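Local coordinates for beta-galactosidase (Bacillus circulans subsp. alkalophilus, PDB 3TTY), which hydrolyses beta-galactosides, releasing terminal galactose, as a TIM-barrel glycoside hydrolase that assembles as a trimer, at the interface of chains A and B. Sequence-based numbering; all coordinates share one arbitrary frame. Chains: chain A/B, Beta-galactosidase.

Contact 1: the interface of chains A and B. Residues chain A 500-501, 513; chain B 364-365, 367, 369.
The backbone N of A:Gly500 donates a nearly straight hydrogen bond, 171° at the hydrogen, to the carbonyl O of B:His364 at 2.8 Å. This ties a loop in the trimerisation region of one subunit to a loop of the TIM-barrel region of the next, in a beta-galactosidase of glycoside hydrolase family 42. A:Gly500 and A:Gly501 both have positive phi. With no side chain on either residue, the backbone itself lies against B:Val365. The CA of A:Gly501 touches the CG1 methyl of B:Val365 at 3.5 Å. The imidazole of B:His364 takes no part in the bond. Its carbonyl does the work.

B:Val365 and A:Trp513 carry the apolar part. The two side chains cross at about a right angle. A:Trp513 has CG anti to its backbone N (chi1 165°), which sends the indole from strand 512-519 toward chain B. The methyl CG1 meets the NE1, CE2 and CZ2 side of the indole. It is 3.2 Å from the indole nitrogen NE1 of A:Trp513, a tight fit. The same CG1 is 3.4 Å from CZ2 of A:Trp513. CG1 sits in the notch that this side of the indole and the CA of A:Gly501 form on chain A. The other methyl, CG2, points less directly at the indole.

The far end of the indole reaches B:His367 tip to tip. CH2 of A:Trp513 is 4.0 Å from the imidazole NE2 of B:His367. CH2 also approaches the carbonyl O of B:His369 at 3.7 Å. Within chain B, NE2 of B:His367 donates to that same carbonyl O of B:His369 at 3.3 Å. The acceptor lies in the imidazole plane, but the donor stands above the carbonyl plane. This bond probably helps to fix the rotation of the imidazole. One face of the B:His367 ring is packed by CB of B:Val365, toward the rim.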
loop_
_atom_site.group_PDB
_atom_site.type_symbol
_atom_site.label_atom_id
_atom_site.label_comp_id
_atom_site.label_asym_id
_atom_site.label_seq_id
_atom_site.Cartn_x
_atom_site.Cartn_y
_atom_site.Cartn_z
ATOM N N GLY A 500 21.368 24.089 23.405
ATOM C CA GLY A 500 22.216 25.269 23.429
ATOM C C GLY A 500 22.619 25.767 22.056
ATOM O O GLY A 500 23.367 26.750 21.940
ATOM N N GLY A 501 22.127 25.084 21.021
ATOM C CA GLY A 501 22.347 25.501 19.646
ATOM C C GLY A 501 22.984 24.448 18.757
ATOM O O GLY A 501 24.060 23.919 19.059
ATOM N N TRP A 513 26.367 28.673 13.932
ATOM C CA TRP A 513 25.215 28.307 14.730
ATOM C C TRP A 513 24.063 28.113 13.780
ATOM O O TRP A 513 23.688 29.041 13.081
ATOM C CB TRP A 513 24.853 29.415 15.723
ATOM C CG TRP A 513 23.485 29.247 16.299
ATOM C CD1 TRP A 513 22.916 28.082 16.717
ATOM C CD2 TRP A 513 22.503 30.271 16.511
ATOM N NE1 TRP A 513 21.648 28.315 17.187
ATOM C CE2 TRP A 513 21.365 29.650 17.064
ATOM C CE3 TRP A 513 22.479 31.649 16.293
ATOM C CZ2 TRP A 513 20.214 30.355 17.395
ATOM C CZ3 TRP A 513 21.341 32.347 16.620
ATOM C CH2 TRP A 513 20.219 31.699 17.165
ATOM N N HIS B 364 15.468 24.656 21.165
ATOM C CA HIS B 364 16.680 24.007 21.654
ATOM C C HIS B 364 17.858 24.944 22.061
ATOM O O HIS B 364 18.647 24.580 22.937
ATOM C CB HIS B 364 17.087 22.847 20.735
ATOM C CG HIS B 364 16.037 21.776 20.627
ATOM N ND1 HIS B 364 15.842 21.025 19.486
ATOM C CD2 HIS B 364 15.110 21.343 21.519
ATOM C CE1 HIS B 364 14.847 20.176 19.680
ATOM N NE2 HIS B 364 14.382 20.350 20.903
ATOM N N VAL B 365 17.964 26.145 21.485
ATOM C CA VAL B 365 19.000 27.081 21.948
ATOM C C VAL B 365 18.772 27.551 23.376
ATOM O O VAL B 365 19.720 27.896 24.066
ATOM C CB VAL B 365 19.163 28.381 21.093
ATOM C CG1 VAL B 365 20.260 28.222 20.075
ATOM C CG2 VAL B 365 17.834 28.862 20.496
ATOM N N HIS B 367 17.043 30.280 24.370
ATOM C CA HIS B 367 16.965 31.720 24.554
ATOM C C HIS B 367 15.983 32.390 23.584
ATOM O O HIS B 367 15.397 31.738 22.724
ATOM C CB HIS B 367 18.356 32.345 24.465
ATOM C CG HIS B 367 18.908 32.406 23.072
ATOM N ND1 HIS B 367 20.115 31.833 22.724
ATOM C CD2 HIS B 367 18.430 32.989 21.949
ATOM C CE1 HIS B 367 20.350 32.054 21.444
ATOM N NE2 HIS B 367 19.346 32.754 20.949
ATOM N N HIS B 369 16.494 35.014 21.416
ATOM C CA HIS B 369 17.060 35.726 20.271
ATOM C C HIS B 369 16.927 34.877 19.014
ATOM O O HIS B 369 17.898 34.339 18.470
ATOM C CB HIS B 369 18.503 36.137 20.560
ATOM C CG HIS B 369 18.643 36.916 21.829
ATOM N ND1 HIS B 369 18.014 38.125 22.029
ATOM C CD2 HIS B 369 19.310 36.643 22.978
ATOM C CE1 HIS B 369 18.300 38.575 23.240
ATOM N NE2 HIS B 369 19.085 37.695 23.836
#

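Contact 2: the interface of chains A and B. Residues chain A 517-519, 521, 565-566; chain B 319-321, 323.
A:Asp518 and B:Arg323 form a salt bridge in which the side chains cross at about a right angle. The carboxylate and guanidinium planes are 58° apart, so the groups do not pair flat. NH2 of B:Arg323 meets the carboxylate OD1 of A:Asp518 at 2.7 Å, from above the carboxylate plane. NH2 also lies 3.1 Å from OD2 of A:Asp518 and so spans both oxygens. The backbone N of B:Ala321 bonds OD1 of A:Asp518 at 3.0 Å, nearly along its C-O axis and from the same face. CG of A:Asp518 is anti to the backbone N (chi1 -175°), which points the carboxylate across to chain B.

A:Tyr566 is second-shell: its phenol OH donates to the anti lone pair of OD2 of A:Asp518 at 2.6 Å. NH2 of B:Arg323 is braced by O of B:Ala321 in its own chain, 3.2 Å away. A:Tyr565 touches B:Arg323 across the interface, its ring at 72° to the guanidinium, edge against face, with CE1 over the centre.

Beside the bridge, OG of B:Ser320 donates to O of A:Ala519 at 3.3 Å, and the backbone N of A:Ala519 to O of B:Asn319 at 3.3 Å. Water 2 lies 2.7 Å from O of A:Ala519 and also bonds OG of B:Ser320. Water 1 joins the carbonyls of A:Ile517 and B:Asn319.

The site pairs strand 512-519 of the trimerisation region with a B-chain loop between strand 303-307 and helix 326-336 of the TIM-barrel region.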
loop_
_atom_site.group_PDB
_atom_site.type_symbol
_atom_site.label_atom_id
_atom_site.label_comp_id
_atom_site.label_asym_id
_atom_site.label_seq_id
_atom_site.Cartn_x
_atom_site.Cartn_y
_atom_site.Cartn_z
ATOM N N ILE A 517 15.757 24.702 10.868
ATOM C CA ILE A 517 15.888 23.974 9.620
ATOM C C ILE A 517 14.556 23.938 8.863
ATOM O O ILE A 517 13.493 23.730 9.457
ATOM C CB ILE A 517 16.467 22.550 9.843
ATOM C CG1 ILE A 517 17.075 22.008 8.541
ATOM C CG2 ILE A 517 15.405 21.612 10.434
ATOM C CD1 ILE A 517 17.860 20.708 8.712
ATOM N N ASP A 518 14.627 24.161 7.554
ATOM C CA ASP A 518 13.445 24.218 6.705
ATOM C C ASP A 518 13.336 23.013 5.755
ATOM O O ASP A 518 14.249 22.735 4.978
ATOM C CB ASP A 518 13.463 25.510 5.898
ATOM C CG ASP A 518 12.206 25.698 5.085
ATOM O OD1 ASP A 518 11.121 25.336 5.591
ATOM O OD2 ASP A 518 12.309 26.192 3.941
ATOM N N ALA A 519 12.214 22.301 5.826
ATOM C CA ALA A 519 11.959 21.180 4.926
ATOM C C ALA A 519 11.256 21.651 3.647
ATOM O O ALA A 519 10.197 22.272 3.704
ATOM C CB ALA A 519 11.129 20.117 5.627
ATOM N N LEU A 521 9.050 21.156 0.307
ATOM C CA LEU A 521 8.070 20.259 -0.287
ATOM C C LEU A 521 8.662 19.695 -1.580
ATOM O O LEU A 521 9.541 20.317 -2.176
ATOM C CB LEU A 521 6.757 21.001 -0.547
ATOM C CG LEU A 521 5.697 20.942 0.560
ATOM C CD1 LEU A 521 6.277 21.316 1.920
ATOM C CD2 LEU A 521 4.504 21.832 0.223
ATOM N N TYR A 565 12.690 33.172 2.374
ATOM C CA TYR A 565 12.916 34.148 3.451
ATOM C C TYR A 565 14.334 34.153 4.020
ATOM O O TYR A 565 14.752 35.141 4.632
ATOM C CB TYR A 565 11.890 33.994 4.578
ATOM C CG TYR A 565 12.102 32.796 5.479
ATOM C CD1 TYR A 565 11.631 31.539 5.125
ATOM C CD2 TYR A 565 12.766 32.928 6.692
ATOM C CE1 TYR A 565 11.821 30.449 5.951
ATOM C CE2 TYR A 565 12.965 31.846 7.524
ATOM C CZ TYR A 565 12.492 30.609 7.151
ATOM O OH TYR A 565 12.693 29.535 7.982
ATOM N N TYR A 566 15.076 33.064 3.828
ATOM C CA TYR A 566 16.471 33.034 4.273
ATOM C C TYR A 566 17.473 33.425 3.180
ATOM O O TYR A 566 18.684 33.249 3.336
ATOM C CB TYR A 566 16.844 31.690 4.889
ATOM C CG TYR A 566 16.183 30.476 4.271
ATOM C CD1 TYR A 566 16.828 29.720 3.296
ATOM C CD2 TYR A 566 14.934 30.064 4.697
ATOM C CE1 TYR A 566 16.231 28.592 2.754
ATOM C CE2 TYR A 566 14.332 28.940 4.166
ATOM C CZ TYR A 566 14.976 28.207 3.195
ATOM O OH TYR A 566 14.349 27.091 2.677
ATOM N N ASN B 319 8.415 18.951 7.310
ATOM C CA ASN B 319 8.388 19.963 8.376
ATOM C C ASN B 319 8.725 21.343 7.827
ATOM O O ASN B 319 9.833 21.849 8.024
ATOM C CB ASN B 319 9.354 19.622 9.521
ATOM C CG ASN B 319 8.875 18.458 10.387
ATOM O OD1 ASN B 319 9.280 18.338 11.553
ATOM N ND2 ASN B 319 8.009 17.599 9.830
ATOM N N SER B 320 7.760 21.940 7.142
ATOM C CA SER B 320 7.915 23.248 6.536
ATOM C C SER B 320 7.847 24.347 7.590
ATOM O O SER B 320 6.950 24.346 8.427
ATOM C CB SER B 320 6.792 23.460 5.522
ATOM O OG SER B 320 7.325 23.780 4.253
ATOM N N ALA B 321 8.782 25.291 7.545
ATOM C CA ALA B 321 8.742 26.425 8.468
ATOM C C ALA B 321 7.573 27.332 8.128
ATOM O O ALA B 321 7.164 27.411 6.971
ATOM C CB ALA B 321 10.043 27.206 8.425
ATOM N N ARG B 323 6.578 30.814 7.271
ATOM C CA ARG B 323 7.356 31.959 6.787
ATOM C C ARG B 323 7.090 33.172 7.692
ATOM O O ARG B 323 6.089 33.208 8.416
ATOM C CB ARG B 323 7.037 32.309 5.324
ATOM C CG ARG B 323 6.892 31.150 4.326
ATOM C CD ARG B 323 8.204 30.561 3.801
ATOM N NE ARG B 323 8.476 29.294 4.460
ATOM C CZ ARG B 323 9.338 28.364 4.056
ATOM N NH1 ARG B 323 10.052 28.504 2.949
ATOM N NH2 ARG B 323 9.478 27.274 4.784
HETATM O O HOH W 1 12.158 21.427 9.651
HETATM O O HOH W 2 9.751 24.745 2.593
#

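Contact 1 and contact 2 are about 18 Å apart, measured between the centres of their C-alpha atoms. Both use strand 512-519 of chain A: contact 1 near its start, contact 2 at its end. On chain B they use different loops, both in the TIM-barrel region. Each loop follows residues of the galactose pocket in sequence: B:His358 precedes the loop of contact 1, B:Trp315 that of contact 2. The strand thus bridges two segments of the neighbouring catalytic region. The deposited assembly has three copies, which fits a trimer. Assembly may help to hold these loops, though the structure alone does not show it.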